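Local atomic coordinates of importin-95 (PDB entry 4XRI), a protein that probably carries cargo proteins into the nucleus as an importin-beta transport receptor and probably binds a small GTPase. Residues 302-307 with 317-322. The protein carries 2 engineered substitutions. Residues are numbered along the deposited sequence; the frame is centred on the assembly and turned at random.
Sequences EIAIED and QMRPFY
Ile305 points straight from its helix at the loop and is best followed outward. CB sits near Phe321 CD1; from there the chain forks. The CG2 branch, anti to the backbone N, drops against the phenyl group, Ile305 CG2 touching Phe321 CD1 at 3.6 Å, with Phe321 CB close behind. Ile305 CG1 takes the other direction and lies over the centre of the Arg319 guanidinium, 3.5 Å from Arg319 CZ. At the tip, Ile305 CD1 comes 3.6 Å from Pro320 O, the carbonyl of the residue between them. Arg319 can lay its flat end there because its chain bends at chi3 (57°); Asp308 fixes the charge through a salt bridge to NH1. Phe321, with CG anti to its backbone N (chi1 -178°), swings its ring back to the helix, where its CE1-CZ end meets two glutamates one turn apart. Glu302 CB meets the ring edge, 3.6 Å from Phe321 CE1. Glu306 OE2 comes to 3.2 Å from Phe321 CZ; the Glu306 carboxylate is turned 66° from the ring plane. An alanine at Phe321 would probably cost Ile305 CG2 and the CB or CG atoms of the two glutamates an aromatic surface to pack on. Glu302 OE2 accepts from Phe324 N and is also bonded to Tyr261 OH, and OE1 accepts from Ala325 N, where the next helix starts. The loop thus folds back along helix 285-310 before entering helix 324-340, a helix-to-helix connection within importin beta's all-helical HEAT-repeat solenoid.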
loop_
_atom_site.group_PDB
_atom_site.type_symbol
_atom_site.label_atom_id
_atom_site.label_comp_id
_atom_site.label_asym_id
_atom_site.label_seq_id
_atom_site.Cartn_x
_atom_site.Cartn_y
_atom_site.Cartn_z
ATOM N N GLU A 302 16.265 -0.763 11.154
ATOM C CA GLU A 302 16.374 -1.217 12.532
ATOM C C GLU A 302 15.005 -1.492 13.155
ATOM O O GLU A 302 14.875 -2.362 14.012
ATOM C CB GLU A 302 17.154 -0.198 13.361
ATOM C CG GLU A 302 18.599 -0.050 12.896
ATOM C CD GLU A 302 19.515 0.566 13.938
ATOM O OE1 GLU A 302 19.075 1.485 14.658
ATOM O OE2 GLU A 302 20.676 0.116 14.044
ATOM N N ILE A 303 13.981 -0.769 12.712
ATOM C CA ILE A 303 12.617 -1.059 13.146
ATOM C C ILE A 303 12.203 -2.451 12.670
ATOM O O ILE A 303 11.628 -3.237 13.426
ATOM C CB ILE A 303 11.608 -0.015 12.623
ATOM C CG1 ILE A 303 11.757 1.304 13.382
ATOM C CG2 ILE A 303 10.182 -0.525 12.779
ATOM C CD1 ILE A 303 11.071 2.469 12.703
ATOM N N ALA A 304 12.510 -2.746 11.410
ATOM C CA ALA A 304 12.211 -4.049 10.826
ATOM C C ALA A 304 12.962 -5.160 11.551
ATOM O O ALA A 304 12.385 -6.196 11.888
ATOM C CB ALA A 304 12.554 -4.059 9.348
ATOM N N ILE A 305 14.247 -4.929 11.798
ATOM C CA ILE A 305 15.097 -5.907 12.468
ATOM C C ILE A 305 14.611 -6.188 13.887
ATOM O O ILE A 305 14.531 -7.345 14.307
ATOM C CB ILE A 305 16.559 -5.434 12.511
ATOM C CG1 ILE A 305 17.136 -5.403 11.095
ATOM C CG2 ILE A 305 17.395 -6.343 13.396
ATOM C CD1 ILE A 305 18.481 -4.737 11.004
ATOM N N GLU A 306 14.278 -5.124 14.613
ATOM C CA GLU A 306 13.743 -5.255 15.964
ATOM C C GLU A 306 12.470 -6.091 15.977
ATOM O O GLU A 306 12.299 -6.962 16.830
ATOM C CB GLU A 306 13.464 -3.879 16.566
ATOM C CG GLU A 306 14.702 -3.123 16.987
ATOM C CD GLU A 306 14.476 -1.627 17.019
ATOM O OE1 GLU A 306 13.315 -1.195 16.852
ATOM O OE2 GLU A 306 15.462 -0.884 17.198
ATOM N N ASP A 307 11.583 -5.817 15.027
ATOM C CA ASP A 307 10.322 -6.541 14.917
ATOM C C ASP A 307 10.533 -8.012 14.589
ATOM O O ASP A 307 9.890 -8.883 15.179
ATOM C CB ASP A 307 9.429 -5.904 13.853
ATOM C CG ASP A 307 8.775 -4.625 14.332
ATOM O OD1 ASP A 307 8.644 -4.447 15.561
ATOM O OD2 ASP A 307 8.387 -3.801 13.477
ATOM N N GLN A 317 18.258 -17.361 14.684
ATOM C CA GLN A 317 17.388 -16.731 13.699
ATOM C C GLN A 317 17.464 -15.205 13.762
ATOM O O GLN A 317 16.875 -14.517 12.929
ATOM C CB GLN A 317 15.936 -17.174 13.898
ATOM C CG GLN A 317 15.712 -18.677 13.919
ATOM C CD GLN A 317 14.246 -19.039 14.094
ATOM O OE1 GLN A 317 13.704 -18.976 15.198
ATOM N NE2 GLN A 317 13.595 -19.410 12.997
ATOM N N MET A 318 18.178 -14.678 14.755
ATOM C CA MET A 318 18.295 -13.232 14.920
ATOM C C MET A 318 19.082 -12.609 13.774
ATOM O O MET A 318 20.117 -13.126 13.365
ATOM C CB MET A 318 18.965 -12.884 16.254
ATOM C CG MET A 318 18.269 -13.446 17.477
ATOM S SD MET A 318 16.961 -12.418 18.162
ATOM C CE MET A 318 17.926 -11.242 19.105
ATOM N N ARG A 319 18.573 -11.498 13.254
ATOM C CA ARG A 319 19.299 -10.712 12.269
ATOM C C ARG A 319 20.315 -9.833 12.987
ATOM O O ARG A 319 20.090 -9.434 14.130
ATOM C CB ARG A 319 18.340 -9.852 11.440
ATOM C CG ARG A 319 17.235 -10.625 10.756
ATOM C CD ARG A 319 16.212 -9.675 10.159
ATOM N NE ARG A 319 16.822 -8.735 9.223
ATOM C CZ ARG A 319 16.179 -7.717 8.663
ATOM N NH1 ARG A 319 14.901 -7.503 8.947
ATOM N NH2 ARG A 319 16.813 -6.909 7.824
ATOM N N PRO A 320 21.445 -9.543 12.323
ATOM C CA PRO A 320 22.432 -8.611 12.882
ATOM C C PRO A 320 21.818 -7.251 13.214
ATOM O O PRO A 320 21.122 -6.674 12.386
ATOM C CB PRO A 320 23.473 -8.494 11.764
ATOM C CG PRO A 320 23.377 -9.789 11.037
ATOM C CD PRO A 320 21.925 -10.174 11.081
ATOM N N PHE A 321 22.073 -6.762 14.425
ATOM C CA PHE A 321 21.509 -5.497 14.890
ATOM C C PHE A 321 22.557 -4.712 15.671
ATOM O O PHE A 321 23.114 -5.214 16.647
ATOM C CB PHE A 321 20.266 -5.751 15.751
ATOM C CG PHE A 321 19.594 -4.498 16.235
ATOM C CD1 PHE A 321 18.804 -3.747 15.384
ATOM C CD2 PHE A 321 19.744 -4.079 17.545
ATOM C CE1 PHE A 321 18.183 -2.595 15.825
ATOM C CE2 PHE A 321 19.123 -2.930 17.995
ATOM C CZ PHE A 321 18.343 -2.185 17.134
ATOM N N TYR A 322 22.818 -3.479 15.242
ATOM C CA TYR A 322 23.942 -2.711 15.769
ATOM C C TYR A 322 23.528 -1.487 16.578
ATOM O O TYR A 322 24.385 -0.765 17.085
ATOM C CB TYR A 322 24.851 -2.269 14.623
ATOM C CG TYR A 322 25.345 -3.404 13.757
ATOM C CD1 TYR A 322 25.952 -4.519 14.319
ATOM C CD2 TYR A 322 25.202 -3.360 12.376
ATOM C CE1 TYR A 322 26.405 -5.560 13.528
ATOM C CE2 TYR A 322 25.650 -4.393 11.578
ATOM C CZ TYR A 322 26.251 -5.491 12.158
ATOM O OH TYR A 322 26.697 -6.517 11.357
#